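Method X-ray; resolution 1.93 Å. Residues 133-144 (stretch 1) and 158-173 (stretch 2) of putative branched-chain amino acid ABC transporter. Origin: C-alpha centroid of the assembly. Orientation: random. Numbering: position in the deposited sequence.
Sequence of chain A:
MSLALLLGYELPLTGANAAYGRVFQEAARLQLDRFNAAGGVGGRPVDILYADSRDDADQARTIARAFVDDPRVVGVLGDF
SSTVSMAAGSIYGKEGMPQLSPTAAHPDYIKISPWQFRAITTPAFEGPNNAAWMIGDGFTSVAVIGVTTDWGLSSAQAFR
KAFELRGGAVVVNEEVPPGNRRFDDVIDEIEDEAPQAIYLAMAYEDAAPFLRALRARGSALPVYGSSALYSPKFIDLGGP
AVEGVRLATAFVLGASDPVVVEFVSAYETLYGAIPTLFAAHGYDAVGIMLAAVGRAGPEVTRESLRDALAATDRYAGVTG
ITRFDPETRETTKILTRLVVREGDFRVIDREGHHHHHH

Stretch 1, residues 133-144: WMIGDGFTSVAV
Stretch 2 158-173: AFRKAFELRGGAVVVN

Two strands of a helix-turn-strand repeat pair in parallel while their helices pack over one face, and this contact shows how a bulge is absorbed. Strand 141-144 runs alongside strand 169-173 at 12°, their axes 4.6 Å apart. The ladder opens with Ala 169 N donating to Thr 140 O (2.7 Å) and Val 142 N to Ala 169 O (2.9 Å). It closes with Val 144 N to Val 172 O, 2.7 Å and nearly linear at 171°. Between them the register slips by one: Ser 141 pairs with Ala 169 and Val 142 with Val 170, but Ala 143 with Val 172 and Val 144 with Asn 173. Val 171 is the extra residue; its phi/psi of -79/-15 leaves the extended region, and its N makes only a weak bond to Val 142 O (3.2 Å).

Helix 158-165 runs antiparallel to the first strand (173°), its axis 10.5 Å away. It ends in a turn in which Gly 168 N bonds to Phe 163 O (2.9 Å). Gly 167, at 92/5, has backbone angles that call for glycine; at Gly 168 a CB would lie 2.4 Å from Phe 163 CE2.

Val 142 and Val 144 share a sheet face with Val 170 and Asn 173. Val 142 (p) sets CG1 over the face of the Phe 163 ring (t), 4.0 Å from its centroid, and at the edge of the Phe 159 ring (t), 4.0 Å from CE2. Val 144 (t) places CG2 3.6 Å from Phe 159 CE2 and 3.7 Å from Val 170 CG1. Helix 133-136 adds Ile 135 (mm), whose CD1 lies 3.4 Å from Phe 163 CE1, and selenomethionine Met 134 (mtp), whose SE approaches Phe 159 CZ obliquely at 3.6 Å. Ala 143 CB meets Val 172 CB at 3.7 Å on the other face.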

# COMPACT_ATOMS: atom_id res chain seq x y z
N TRP A 133 11.58 1.94 14.27
CA TRP A 133 12.43 0.79 14.00
C TRP A 133 13.90 1.15 14.25
O TRP A 133 14.63 0.43 14.94
CB TRP A 133 12.22 0.35 12.54
CG TRP A 133 13.03 -0.84 12.08
CD1 TRP A 133 13.82 -1.66 12.84
CD2 TRP A 133 13.10 -1.35 10.74
NE1 TRP A 133 14.39 -2.63 12.05
CE2 TRP A 133 13.97 -2.46 10.76
CE3 TRP A 133 12.52 -0.96 9.53
CZ2 TRP A 133 14.27 -3.20 9.60
CZ3 TRP A 133 12.82 -1.69 8.38
CH2 TRP A 133 13.68 -2.80 8.43
N MSE A 134 14.34 2.27 13.70
CA MSE A 134 15.72 2.69 13.88
C MSE A 134 16.05 3.04 15.33
O MSE A 134 17.15 2.77 15.81
CB MSE A 134 16.03 3.86 12.94
CG MSE A 134 16.06 3.42 11.49
SE MSE A 134 16.43 4.82 10.22
CE MSE A 134 18.34 4.94 10.45
N ILE A 135 15.09 3.64 16.04
CA ILE A 135 15.30 3.97 17.45
C ILE A 135 15.43 2.65 18.19
O ILE A 135 16.29 2.49 19.06
CB ILE A 135 14.08 4.75 18.02
CG1 ILE A 135 14.00 6.14 17.40
CG2 ILE A 135 14.17 4.81 19.55
CD1 ILE A 135 15.12 7.11 17.84
N GLY A 136 14.57 1.70 17.83
CA GLY A 136 14.59 0.39 18.46
C GLY A 136 15.91 -0.34 18.23
O GLY A 136 16.32 -1.15 19.05
N ASP A 137 16.55 -0.05 17.10
CA ASP A 137 17.83 -0.68 16.78
C ASP A 137 19.01 0.06 17.39
O ASP A 137 20.17 -0.26 17.11
CB ASP A 137 18.01 -0.80 15.26
CG ASP A 137 17.21 -1.94 14.68
OD1 ASP A 137 16.56 -2.66 15.46
OD2 ASP A 137 17.22 -2.13 13.44
N GLY A 138 18.72 1.08 18.21
CA GLY A 138 19.78 1.81 18.89
C GLY A 138 20.32 3.10 18.31
O GLY A 138 21.23 3.69 18.88
N PHE A 139 19.77 3.54 17.19
CA PHE A 139 20.24 4.77 16.56
C PHE A 139 19.68 6.02 17.21
O PHE A 139 18.52 6.06 17.61
CB PHE A 139 19.90 4.75 15.07
CG PHE A 139 20.60 3.65 14.32
CD1 PHE A 139 21.97 3.72 14.08
CD2 PHE A 139 19.90 2.52 13.90
CE1 PHE A 139 22.63 2.68 13.44
CE2 PHE A 139 20.55 1.47 13.26
CZ PHE A 139 21.92 1.55 13.03
N THR A 140 20.53 7.04 17.31
CA THR A 140 20.14 8.32 17.90
C THR A 140 20.45 9.49 16.99
O THR A 140 20.03 10.61 17.25
CB THR A 140 20.83 8.53 19.26
OG1 THR A 140 22.24 8.37 19.11
CG2 THR A 140 20.31 7.54 20.28
N SER A 141 21.20 9.24 15.92
CA SER A 141 21.53 10.29 14.95
C SER A 141 21.50 9.67 13.57
O SER A 141 22.13 8.63 13.32
CB SER A 141 22.92 10.88 15.22
OG SER A 141 23.93 10.00 14.75
N VAL A 142 20.78 10.30 12.65
CA VAL A 142 20.68 9.76 11.30
C VAL A 142 20.73 10.84 10.23
O VAL A 142 20.55 12.03 10.50
CB VAL A 142 19.35 8.98 11.15
CG1 VAL A 142 18.17 9.94 11.25
CG2 VAL A 142 19.32 8.21 9.83
N ALA A 143 20.99 10.40 9.01
CA ALA A 143 21.02 11.29 7.86
C ALA A 143 19.78 10.91 7.07
O ALA A 143 19.50 9.73 6.87
CB ALA A 143 22.28 11.03 7.02
N VAL A 144 19.00 11.90 6.65
CA VAL A 144 17.81 11.62 5.87
C VAL A 144 17.98 12.17 4.47
O VAL A 144 18.27 13.35 4.29
CB VAL A 144 16.55 12.26 6.49
CG1 VAL A 144 15.34 11.98 5.59
CG2 VAL A 144 16.32 11.72 7.90
N ALA A 158 7.35 12.91 8.12
CA ALA A 158 6.76 12.08 9.17
C ALA A 158 7.86 11.29 9.89
O ALA A 158 7.81 11.09 11.11
CB ALA A 158 5.73 11.14 8.58
N PHE A 159 8.86 10.84 9.12
CA PHE A 159 9.97 10.09 9.69
C PHE A 159 10.78 10.99 10.63
O PHE A 159 11.04 10.63 11.77
CB PHE A 159 10.91 9.57 8.60
CG PHE A 159 12.20 8.99 9.14
CD1 PHE A 159 12.27 7.66 9.55
CD2 PHE A 159 13.33 9.79 9.29
CE1 PHE A 159 13.43 7.14 10.11
CE2 PHE A 159 14.51 9.28 9.85
CZ PHE A 159 14.56 7.95 10.26
N ARG A 160 11.18 12.16 10.13
CA ARG A 160 11.96 13.08 10.95
C ARG A 160 11.22 13.44 12.24
O ARG A 160 11.80 13.39 13.33
CB ARG A 160 12.29 14.35 10.16
CG ARG A 160 13.27 14.13 8.99
CD ARG A 160 13.75 15.46 8.42
NE ARG A 160 12.64 16.24 7.90
CZ ARG A 160 12.27 16.26 6.63
NH1 ARG A 160 12.93 15.55 5.73
NH2 ARG A 160 11.21 16.98 6.26
N LYS A 161 9.94 13.78 12.13
CA LYS A 161 9.16 14.14 13.30
C LYS A 161 9.11 13.00 14.32
O LYS A 161 9.29 13.22 15.51
CB LYS A 161 7.73 14.52 12.88
CG LYS A 161 6.90 15.12 14.00
CD LYS A 161 5.53 15.54 13.50
CE LYS A 161 4.72 16.19 14.62
NZ LYS A 161 3.38 16.64 14.15
N ALA A 162 8.88 11.78 13.84
CA ALA A 162 8.80 10.62 14.72
C ALA A 162 10.14 10.32 15.39
O ALA A 162 10.20 9.94 16.56
CB ALA A 162 8.33 9.40 13.93
N PHE A 163 11.22 10.47 14.63
CA PHE A 163 12.56 10.20 15.15
C PHE A 163 12.91 11.18 16.27
O PHE A 163 13.36 10.78 17.34
CB PHE A 163 13.58 10.29 14.01
CG PHE A 163 14.90 9.65 14.32
CD1 PHE A 163 15.01 8.27 14.48
CD2 PHE A 163 16.06 10.43 14.41
CE1 PHE A 163 16.25 7.68 14.73
CE2 PHE A 163 17.30 9.84 14.65
CZ PHE A 163 17.39 8.46 14.81
N GLU A 164 12.69 12.47 16.02
CA GLU A 164 12.99 13.50 17.01
C GLU A 164 12.08 13.38 18.23
O GLU A 164 12.47 13.72 19.34
CB GLU A 164 12.86 14.89 16.36
CG GLU A 164 13.77 15.08 15.14
CD GLU A 164 13.59 16.44 14.47
OE1 GLU A 164 12.48 17.00 14.52
OE2 GLU A 164 14.57 16.93 13.86
N LEU A 165 10.85 12.90 18.02
CA LEU A 165 9.91 12.72 19.12
C LEU A 165 10.47 11.68 20.08
O LEU A 165 10.22 11.73 21.28
CB LEU A 165 8.55 12.26 18.60
CG LEU A 165 7.52 11.88 19.67
CD1 LEU A 165 7.19 13.10 20.53
CD2 LEU A 165 6.25 11.35 19.01
N ARG A 166 11.21 10.72 19.53
CA ARG A 166 11.80 9.65 20.32
C ARG A 166 13.21 9.98 20.82
O ARG A 166 13.90 9.11 21.34
CB ARG A 166 11.81 8.35 19.50
CG ARG A 166 10.40 7.85 19.20
CD ARG A 166 10.38 6.67 18.26
NE ARG A 166 9.05 6.06 18.21
CZ ARG A 166 7.97 6.64 17.71
NH1 ARG A 166 8.02 7.86 17.20
NH2 ARG A 166 6.81 5.99 17.73
N GLY A 167 13.62 11.23 20.66
CA GLY A 167 14.92 11.65 21.15
C GLY A 167 16.07 11.56 20.16
O GLY A 167 17.22 11.82 20.52
N GLY A 168 15.78 11.21 18.91
CA GLY A 168 16.83 11.11 17.92
C GLY A 168 17.08 12.44 17.24
O GLY A 168 16.25 13.34 17.29
N ALA A 169 18.24 12.56 16.60
CA ALA A 169 18.58 13.79 15.91
C ALA A 169 18.84 13.53 14.43
O ALA A 169 19.43 12.51 14.06
CB ALA A 169 19.81 14.44 16.54
N VAL A 170 18.39 14.45 13.59
CA VAL A 170 18.59 14.36 12.15
C VAL A 170 19.71 15.36 11.86
O VAL A 170 19.46 16.55 11.65
CB VAL A 170 17.33 14.78 11.38
CG1 VAL A 170 17.57 14.64 9.88
CG2 VAL A 170 16.15 13.91 11.81
N VAL A 171 20.95 14.87 11.85
CA VAL A 171 22.11 15.72 11.62
C VAL A 171 22.37 16.09 10.16
O VAL A 171 23.16 16.99 9.87
CB VAL A 171 23.37 15.07 12.22
CG1 VAL A 171 23.18 14.89 13.72
CG2 VAL A 171 23.63 13.72 11.56
N VAL A 172 21.72 15.38 9.25
CA VAL A 172 21.84 15.64 7.82
C VAL A 172 20.46 15.43 7.21
O VAL A 172 19.82 14.40 7.45
CB VAL A 172 22.85 14.69 7.13
CG1 VAL A 172 22.59 14.65 5.62
CG2 VAL A 172 24.27 15.18 7.37
N ASN A 173 20.00 16.41 6.45
CA ASN A 173 18.70 16.33 5.80
C ASN A 173 18.82 16.90 4.39
O ASN A 173 18.93 18.12 4.21
CB ASN A 173 17.65 17.11 6.59
CG ASN A 173 16.24 16.90 6.06
OD1 ASN A 173 15.77 15.76 5.96
ND2 ASN A 173 15.57 17.98 5.71